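Local coordinates for protein cytochrome c552 (Thermochromatium tepidum, PDB 5ZE8) that probably carries electrons through its five heme c groups, as a low-potential multiheme cytochrome of a photosynthetic purple sulfur bacterium, at residues H131-Y136 and E213-L219; L219-C225 and V254-T258. All blocks are in the same frame, centred on the assembly; numbering follows the deposited sequence.

Overall arrangement
Contact 1 (131-136 with 213-219) and contact 2 (219-225 with 254-258) follow one another along the chain, the first closing before the second opens, with Leu219 and helix 216-220 common to both. Their centres lie about 11 Å apart, on the same side of the chain's centre. Contact 1 sets strand 133-136 against strand 212-214 and the start of that helix; contact 2 sets the helix's far end and the following turn against helix 256-260. They also touch through Gln218 and Asp223. Contact 1 includes a heme iron ligand and contact 2 two thioether cysteines, so helix 216-220 lies between parts of the chain that hold different hemes, consistent with a closely packed multiheme electron carrier.

Contact 1 of 2, residues H131-Y136 and E213-L219; sequences HTLKTY and EANPRQL. With HEC (heme c), chain D.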
loop_
_atom_site.group_PDB
_atom_site.type_symbol
_atom_site.label_atom_id
_atom_site.label_comp_id
_atom_site.label_asym_id
_atom_site.label_seq_id
_atom_site.Cartn_x
_atom_site.Cartn_y
_atom_site.Cartn_z
ATOM N N HIS A 131 -14.568 -7.269 -6.947
ATOM C CA HIS A 131 -15.776 -7.033 -7.710
ATOM C C HIS A 131 -17.052 -7.641 -7.135
ATOM O O HIS A 131 -18.089 -7.567 -7.768
ATOM C CB HIS A 131 -15.609 -7.372 -9.235
ATOM C CG HIS A 131 -14.761 -6.376 -9.949
ATOM N ND1 HIS A 131 -15.294 -5.164 -10.411
ATOM C CD2 HIS A 131 -13.420 -6.351 -10.246
ATOM C CE1 HIS A 131 -14.281 -4.471 -10.938
ATOM N NE2 HIS A 131 -13.156 -5.160 -10.876
ATOM N N THR A 132 -16.968 -8.176 -5.920
ATOM C CA THR A 132 -18.216 -8.610 -5.196
ATOM C C THR A 132 -18.503 -7.702 -3.976
ATOM O O THR A 132 -19.429 -7.987 -3.222
ATOM C CB THR A 132 -18.252 -10.123 -4.887
ATOM O OG1 THR A 132 -17.135 -10.522 -4.150
ATOM C CG2 THR A 132 -18.364 -10.928 -6.189
ATOM N N LEU A 133 -17.661 -6.699 -3.712
ATOM C CA LEU A 133 -17.929 -5.729 -2.617
ATOM C C LEU A 133 -19.099 -4.897 -3.081
ATOM O O LEU A 133 -19.066 -4.324 -4.147
ATOM C CB LEU A 133 -16.730 -4.837 -2.436
ATOM C CG LEU A 133 -15.430 -5.521 -2.016
ATOM C CD1 LEU A 133 -14.339 -4.461 -1.986
ATOM C CD2 LEU A 133 -15.533 -6.348 -0.751
ATOM N N LYS A 134 -20.183 -4.849 -2.285
ATOM C CA LYS A 134 -21.404 -4.157 -2.699
ATOM C C LYS A 134 -21.661 -2.821 -1.998
ATOM O O LYS A 134 -21.831 -1.813 -2.666
ATOM C CB LYS A 134 -22.606 -5.046 -2.616
ATOM C CG LYS A 134 -23.838 -4.399 -3.189
ATOM C CD LYS A 134 -24.997 -5.358 -3.118
ATOM C CE LYS A 134 -26.228 -4.712 -3.678
ATOM N NZ LYS A 134 -27.323 -5.699 -3.473
ATOM N N THR A 135 -21.607 -2.826 -0.675
ATOM C CA THR A 135 -21.944 -1.589 0.078
ATOM C C THR A 135 -20.953 -1.449 1.212
ATOM O O THR A 135 -20.837 -2.350 2.038
ATOM C CB THR A 135 -23.348 -1.692 0.642
ATOM O OG1 THR A 135 -24.295 -2.004 -0.409
ATOM C CG2 THR A 135 -23.752 -0.436 1.374
ATOM N N TYR A 136 -20.277 -0.338 1.241
ATOM C CA TYR A 136 -19.326 -0.068 2.298
ATOM C C TYR A 136 -19.998 0.478 3.560
ATOM O O TYR A 136 -20.644 1.521 3.519
ATOM C CB TYR A 136 -18.304 0.902 1.852
ATOM C CG TYR A 136 -17.189 1.231 2.857
ATOM C CD1 TYR A 136 -16.514 0.266 3.502
ATOM C CD2 TYR A 136 -16.882 2.551 3.175
ATOM C CE1 TYR A 136 -15.513 0.556 4.403
ATOM C CE2 TYR A 136 -15.879 2.858 4.091
ATOM C CZ TYR A 136 -15.188 1.827 4.711
ATOM O OH TYR A 136 -14.234 2.160 5.663
ATOM N N GLU A 213 -24.121 -6.172 -11.774
ATOM C CA GLU A 213 -24.980 -5.049 -11.399
ATOM C C GLU A 213 -24.186 -3.798 -11.463
ATOM O O GLU A 213 -22.972 -3.787 -11.132
ATOM C CB GLU A 213 -25.369 -5.204 -9.934
ATOM C CG GLU A 213 -26.248 -6.378 -9.726
ATOM C CD GLU A 213 -26.737 -6.452 -8.305
ATOM O OE1 GLU A 213 -26.033 -6.254 -7.265
ATOM O OE2 GLU A 213 -27.941 -6.757 -8.213
ATOM N N ALA A 214 -24.783 -2.688 -11.851
ATOM C CA ALA A 214 -24.134 -1.425 -11.876
ATOM C C ALA A 214 -24.086 -0.908 -10.435
ATOM O O ALA A 214 -25.038 -1.074 -9.650
ATOM C CB ALA A 214 -24.908 -0.404 -12.749
ATOM N N ASN A 215 -22.943 -0.333 -10.060
ATOM C CA ASN A 215 -22.705 0.145 -8.711
ATOM C C ASN A 215 -21.642 1.277 -8.743
ATOM O O ASN A 215 -20.529 1.122 -8.225
ATOM C CB ASN A 215 -22.400 -1.010 -7.802
ATOM C CG ASN A 215 -22.419 -0.689 -6.331
ATOM O OD1 ASN A 215 -22.530 0.466 -5.930
ATOM N ND2 ASN A 215 -22.265 -1.726 -5.501
ATOM N N PRO A 216 -21.983 2.415 -9.315
ATOM C CA PRO A 216 -21.015 3.496 -9.460
ATOM C C PRO A 216 -20.472 4.000 -8.157
ATOM O O PRO A 216 -19.296 4.373 -8.149
ATOM C CB PRO A 216 -21.780 4.608 -10.239
ATOM C CG PRO A 216 -23.183 4.247 -10.144
ATOM C CD PRO A 216 -23.270 2.749 -9.979
ATOM N N ARG A 217 -21.299 4.091 -7.117
ATOM C CA ARG A 217 -20.804 4.651 -5.848
ATOM C C ARG A 217 -19.786 3.776 -5.175
ATOM O O ARG A 217 -18.731 4.264 -4.740
ATOM C CB ARG A 217 -21.960 5.125 -4.985
ATOM C CG ARG A 217 -22.689 6.273 -5.753
ATOM C CD ARG A 217 -23.016 7.522 -4.926
ATOM N NE ARG A 217 -22.086 7.702 -3.809
ATOM C CZ ARG A 217 -21.176 8.668 -3.655
ATOM N NH1 ARG A 217 -20.411 8.637 -2.554
ATOM N NH2 ARG A 217 -21.007 9.657 -4.563
ATOM N N GLN A 218 -19.940 2.475 -5.279
ATOM C CA GLN A 218 -18.903 1.581 -4.771
ATOM C C GLN A 218 -17.643 1.571 -5.617
ATOM O O GLN A 218 -16.527 1.671 -5.082
ATOM C CB GLN A 218 -19.442 0.134 -4.700
ATOM C CG GLN A 218 -18.442 -0.934 -4.281
ATOM C CD GLN A 218 -17.802 -0.790 -2.920
ATOM O OE1 GLN A 218 -18.411 -0.238 -1.963
ATOM N NE2 GLN A 218 -16.575 -1.328 -2.788
ATOM N N LEU A 219 -17.813 1.431 -6.895
ATOM C CA LEU A 219 -16.666 1.229 -7.778
ATOM C C LEU A 219 -15.847 2.496 -8.078
ATOM O O LEU A 219 -14.654 2.444 -8.403
ATOM C CB LEU A 219 -17.095 0.605 -9.121
ATOM C CG LEU A 219 -17.205 -0.918 -9.162
ATOM C CD1 LEU A 219 -15.856 -1.607 -9.041
ATOM C CD2 LEU A 219 -18.204 -1.462 -8.168
HETATM FE FE HEC D . -11.382 -4.384 -11.566
HETATM C CHA HEC D . -12.861 -1.579 -12.999
HETATM C CHB HEC D . -12.085 -6.177 -14.336
HETATM C CHC HEC D . -9.347 -6.970 -10.391
HETATM C CHD HEC D . -11.250 -2.837 -8.569
HETATM N NA HEC D . -12.260 -3.968 -13.297
HETATM C C1A HEC D . -12.776 -2.772 -13.719
HETATM C C2A HEC D . -13.192 -2.886 -15.088
HETATM C C3A HEC D . -12.992 -4.211 -15.468
HETATM C C4A HEC D . -12.418 -4.844 -14.354
HETATM C CMA HEC D . -13.258 -4.896 -16.810
HETATM C CAA HEC D . -13.691 -1.695 -15.935
HETATM C CBA HEC D . -12.430 -1.094 -16.570
HETATM C CGA HEC D . -12.777 0.081 -17.465
HETATM O O1A HEC D . -13.767 0.014 -18.248
HETATM O O2A HEC D . -11.984 1.034 -17.546
HETATM N NB HEC D . -10.825 -6.234 -12.218
HETATM C C1B HEC D . -11.278 -6.750 -13.351
HETATM C C2B HEC D . -10.681 -8.066 -13.500
HETATM C C3B HEC D . -9.873 -8.291 -12.442
HETATM C C4B HEC D . -10.004 -7.132 -11.595
HETATM C CMB HEC D . -10.868 -8.957 -14.708
HETATM C CAB HEC D . -8.907 -9.350 -12.135
HETATM C CBB HEC D . -7.938 -9.643 -13.103
HETATM N NC HEC D . -10.487 -4.809 -9.834
HETATM C C1C HEC D . -9.650 -5.876 -9.522
HETATM C C2C HEC D . -9.177 -5.772 -8.197
HETATM C C3C HEC D . -9.767 -4.657 -7.614
HETATM C C4C HEC D . -10.554 -4.039 -8.676
HETATM C CMC HEC D . -8.327 -6.834 -7.532
HETATM C CAC HEC D . -9.581 -4.141 -6.221
HETATM C CBC HEC D . -8.255 -3.945 -5.691
HETATM N ND HEC D . -11.923 -2.620 -10.936
HETATM C C1D HEC D . -11.808 -2.158 -9.637
HETATM C C2D HEC D . -12.321 -0.764 -9.499
HETATM C C3D HEC D . -12.760 -0.431 -10.735
HETATM C C4D HEC D . -12.514 -1.577 -11.650
HETATM C CMD HEC D . -12.471 0.014 -8.235
HETATM C CAD HEC D . -13.390 0.877 -11.113
HETATM C CBD HEC D . -12.326 1.937 -11.425
HETATM C CGD HEC D . -12.948 3.327 -11.394
HETATM O O1D HEC D . -12.572 4.186 -10.586
HETATM O O2D HEC D . -13.753 3.618 -12.261
HETATM O O HOH W 1 -26.487 -7.966 -4.913
HETATM O O HOH W 2 -22.820 1.460 -3.147
HETATM O O HOH W 3 -20.401 1.360 -1.308
#
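The histidine of a CxxCH heme-binding motif, His131, meets Leu219 across this contact. Its NE2 lies 2.1 Å from the heme iron FE, which His270 also binds, giving bis-histidine coordination; ND1 is hydrogen-bonded to Gln160 O, which helps fix the ring's rotation. Leu219 CD1 approaches His131 CE1 obliquely at 3.8 Å and also touches the porphyrin, 3.7 Å from C3D.

Further along, Asn215 ND2 donates to Lys134 O (2.9 Å, 161°), in the carbonyl plane and on a lone pair, and it is also bonded to Gln160 OE1. Asn215 thereby spans the interface while its OD1 N-caps the helix through a weak bond from Gln218 N. With CG anti to the backbone N (chi1 176°), Gln218 lays CG 3.4 Å from Leu133 O; the bend at chi2 then brings its amide NE2 to 3.5 Å from Leu133 CB. Lys134 NZ and Glu213 OE1, at 4.0 Å too far apart for a salt bridge, share a bridging water; Glu213 is also held by Gln160 and Arg158.

Strand 133-136 pairs antiparallel with 153-155, where Lys134 and Thr135 form a classic bulge opposite Asp154, while strand 212-214 runs parallel to 159-161.

Contact 2 of 2, residues L219-C225 and V254-T258; sequences LRTSDAC and VACQT. With HEC (heme c), chain E.
Gln257, one of the two residues between the cysteines of a CxxCH heme-attachment motif, reaches across to the backbone of Leu219 and Thr221 with its side-chain amide. NE2 donates to both carbonyls: to Leu219 O at 2.8 Å with a bent N-H...O angle of 132°, and to Thr221 O at 2.9 Å with a straighter 165°. In each case the nitrogen stands above the carbonyl plane and not on a lone pair. Thr221 O lies in the plane of the amide, whereas Leu219 O is tilted from it. A bend at chi2 (92°) turns the amide to this position, where Ala224 CB also packs 3.4 Å from NE2.

Thr221 O has a second donor, Ala224 N at 3.0 Å, which arrives from the opposite face of the carbonyl. The hydroxyl of the same residue is doubly engaged: Thr221 OG1 accepts from Asp223 N at 3.2 Å, forming an ST turn, and is hydrogen-bonded to Arg217 O. Cys225 N donates to Ser222 O, continuing the turn. An alanine in place of Gln257 would remove both NE2 bonds, and is likely to leave Leu219 O without this donor and the turn at Thr221 less firmly tied to the heme-bearing helix.

Beside the amide, the sulfurs mark two attachment sites. Cys225 SG is covalently joined to CAB of one heme, and Cys256 SG to a different heme; the two cysteine side chains touch, Cys225 SG lying 3.8 Å from Cys256 CB, while Ser222 CB packs 3.7 Å from Cys256 SG. The contact thus joins the end of helix 216-220 and the turn leading into helix 226-229 to the start of helix 256-260, with Tyr153 OH of strand 153-155 hydrogen-bonded to Asp223 O.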
loop_
_atom_site.group_PDB
_atom_site.type_symbol
_atom_site.label_atom_id
_atom_site.label_comp_id
_atom_site.label_asym_id
_atom_site.label_seq_id
_atom_site.Cartn_x
_atom_site.Cartn_y
_atom_site.Cartn_z
ATOM N N LEU A 219 -17.813 1.431 -6.895
ATOM C CA LEU A 219 -16.666 1.229 -7.778
ATOM C C LEU A 219 -15.847 2.496 -8.078
ATOM O O LEU A 219 -14.654 2.444 -8.403
ATOM C CB LEU A 219 -17.095 0.605 -9.121
ATOM C CG LEU A 219 -17.205 -0.918 -9.162
ATOM C CD1 LEU A 219 -15.856 -1.607 -9.041
ATOM C CD2 LEU A 219 -18.204 -1.462 -8.168
ATOM N N ARG A 220 -16.508 3.673 -8.082
ATOM C CA ARG A 220 -15.840 4.882 -8.506
ATOM C C ARG A 220 -15.323 5.749 -7.391
ATOM O O ARG A 220 -14.600 6.752 -7.687
ATOM C CB ARG A 220 -16.724 5.741 -9.417
ATOM C CG ARG A 220 -17.207 5.110 -10.685
ATOM C CD ARG A 220 -17.425 6.272 -11.639
ATOM N NE ARG A 220 -18.025 5.829 -12.900
ATOM C CZ ARG A 220 -17.368 5.473 -13.973
ATOM N NH1 ARG A 220 -16.049 5.410 -14.012
ATOM N NH2 ARG A 220 -18.048 5.037 -15.000
ATOM N N THR A 221 -15.667 5.450 -6.141
ATOM C CA THR A 221 -15.211 6.240 -4.998
ATOM C C THR A 221 -14.296 5.410 -4.078
ATOM O O THR A 221 -14.074 4.218 -4.303
ATOM C CB THR A 221 -16.391 6.733 -4.144
ATOM O OG1 THR A 221 -16.945 5.670 -3.354
ATOM C CG2 THR A 221 -17.457 7.324 -5.054
ATOM N N SER A 222 -13.776 6.049 -3.031
ATOM C CA SER A 222 -12.931 5.399 -2.113
ATOM C C SER A 222 -13.591 4.277 -1.388
ATOM O O SER A 222 -12.863 3.472 -0.735
ATOM C CB SER A 222 -12.312 6.369 -1.101
ATOM O OG SER A 222 -13.299 6.907 -0.187
ATOM N N ASP A 223 -14.920 4.122 -1.466
ATOM C CA ASP A 223 -15.549 2.898 -0.954
ATOM C C ASP A 223 -14.901 1.628 -1.477
ATOM O O ASP A 223 -14.991 0.601 -0.794
ATOM C CB ASP A 223 -17.057 2.876 -1.311
ATOM C CG ASP A 223 -17.875 3.900 -0.490
ATOM O OD1 ASP A 223 -17.334 4.701 0.309
ATOM O OD2 ASP A 223 -19.104 3.916 -0.689
ATOM N N ALA A 224 -14.320 1.709 -2.661
ATOM C CA ALA A 224 -13.690 0.547 -3.312
ATOM C C ALA A 224 -12.451 0.122 -2.538
ATOM O O ALA A 224 -11.980 -1.022 -2.806
ATOM C CB ALA A 224 -13.322 0.867 -4.734
ATOM N N CYS A 225 -11.888 0.971 -1.680
ATOM C CA CYS A 225 -10.569 0.692 -1.095
ATOM C C CYS A 225 -10.608 0.686 0.430
ATOM O O CYS A 225 -9.732 0.128 1.069
ATOM C CB CYS A 225 -9.564 1.777 -1.547
ATOM S SG CYS A 225 -9.672 2.155 -3.327
ATOM N N VAL A 254 -10.139 13.926 -3.825
ATOM C CA VAL A 254 -9.798 13.054 -4.976
ATOM C C VAL A 254 -9.983 11.583 -4.518
ATOM O O VAL A 254 -9.420 11.187 -3.514
ATOM C CB VAL A 254 -8.366 13.260 -5.384
ATOM C CG1 VAL A 254 -7.957 12.387 -6.558
ATOM C CG2 VAL A 254 -8.209 14.762 -5.723
ATOM N N ALA A 255 -10.712 10.780 -5.320
ATOM C CA ALA A 255 -10.913 9.327 -5.142
ATOM C C ALA A 255 -9.565 8.626 -5.364
ATOM O O ALA A 255 -8.789 9.070 -6.215
ATOM C CB ALA A 255 -11.902 8.817 -6.161
ATOM N N CYS A 256 -9.323 7.572 -4.560
ATOM C CA CYS A 256 -8.035 6.838 -4.664
ATOM C C CYS A 256 -7.757 6.454 -6.113
ATOM O O CYS A 256 -6.659 6.517 -6.615
ATOM C CB CYS A 256 -8.092 5.543 -3.784
ATOM S SG CYS A 256 -8.779 5.698 -2.160
ATOM N N GLN A 257 -8.838 6.028 -6.836
ATOM C CA GLN A 257 -8.733 5.567 -8.204
ATOM C C GLN A 257 -8.201 6.599 -9.175
ATOM O O GLN A 257 -7.586 6.223 -10.171
ATOM C CB GLN A 257 -10.071 5.055 -8.721
ATOM C CG GLN A 257 -10.626 3.875 -7.959
ATOM C CD GLN A 257 -11.541 4.282 -6.823
ATOM O OE1 GLN A 257 -11.230 5.146 -5.976
ATOM N NE2 GLN A 257 -12.678 3.583 -6.726
ATOM N N THR A 258 -8.501 7.867 -8.935
ATOM C CA THR A 258 -7.976 8.855 -9.858
ATOM C C THR A 258 -6.497 8.865 -10.002
ATOM O O THR A 258 -5.988 9.027 -11.112
ATOM C CB THR A 258 -8.526 10.269 -9.537
ATOM O OG1 THR A 258 -9.888 10.142 -9.164
ATOM C CG2 THR A 258 -8.385 11.174 -10.702
HETATM FE FE HEC E . -4.992 -2.401 -1.891
HETATM C CHA HEC E . -1.683 -3.075 -1.406
HETATM C CHB HEC E . -4.172 0.460 -3.588
HETATM C CHC HEC E . -8.295 -1.953 -2.661
HETATM C CHD HEC E . -5.874 -4.983 0.244
HETATM N NA HEC E . -3.281 -1.523 -2.387
HETATM C C1A HEC E . -1.982 -1.928 -2.124
HETATM C C2A HEC E . -1.017 -0.999 -2.663
HETATM C C3A HEC E . -1.762 -0.003 -3.205
HETATM C C4A HEC E . -3.148 -0.375 -3.130
HETATM C CMA HEC E . -1.248 1.236 -3.943
HETATM C CAA HEC E . 0.458 -1.054 -2.491
HETATM C CBA HEC E . 1.090 -1.858 -3.625
HETATM C CGA HEC E . 2.600 -1.986 -3.399
HETATM O O1A HEC E . 3.074 -2.445 -2.341
HETATM O O2A HEC E . 3.407 -1.728 -4.341
HETATM N NB HEC E . -6.005 -0.978 -2.920
HETATM C C1B HEC E . -5.525 0.144 -3.496
HETATM C C2B HEC E . -6.606 0.909 -4.029
HETATM C C3B HEC E . -7.755 0.254 -3.780
HETATM C C4B HEC E . -7.362 -1.004 -3.126
HETATM C CMB HEC E . -6.426 2.252 -4.730
HETATM C CAB HEC E . -9.143 0.558 -4.210
HETATM C CBB HEC E . -9.271 0.843 -5.621
HETATM N NC HEC E . -6.692 -3.275 -1.363
HETATM C C1C HEC E . -7.931 -2.982 -1.760
HETATM C C2C HEC E . -8.975 -3.864 -1.176
HETATM C C3C HEC E . -8.276 -4.683 -0.360
HETATM C C4C HEC E . -6.871 -4.343 -0.454
HETATM C CMC HEC E . -10.474 -3.775 -1.416
HETATM C CAC HEC E . -8.780 -5.787 0.579
HETATM C CBC HEC E . -9.782 -6.669 0.145
HETATM N ND HEC E . -3.984 -3.696 -0.824
HETATM C C1D HEC E . -4.492 -4.682 0.016
HETATM C C2D HEC E . -3.417 -5.456 0.615
HETATM C C3D HEC E . -2.264 -4.962 0.150
HETATM C C4D HEC E . -2.634 -3.857 -0.773
HETATM C CMD HEC E . -3.672 -6.552 1.572
HETATM C CAD HEC E . -0.845 -5.439 0.556
HETATM C CBD HEC E . -0.550 -6.856 0.162
HETATM C CGD HEC E . 0.889 -7.213 0.514
HETATM O O1D HEC E . 1.845 -6.381 0.466
HETATM O O2D HEC E . 1.104 -8.413 0.868
#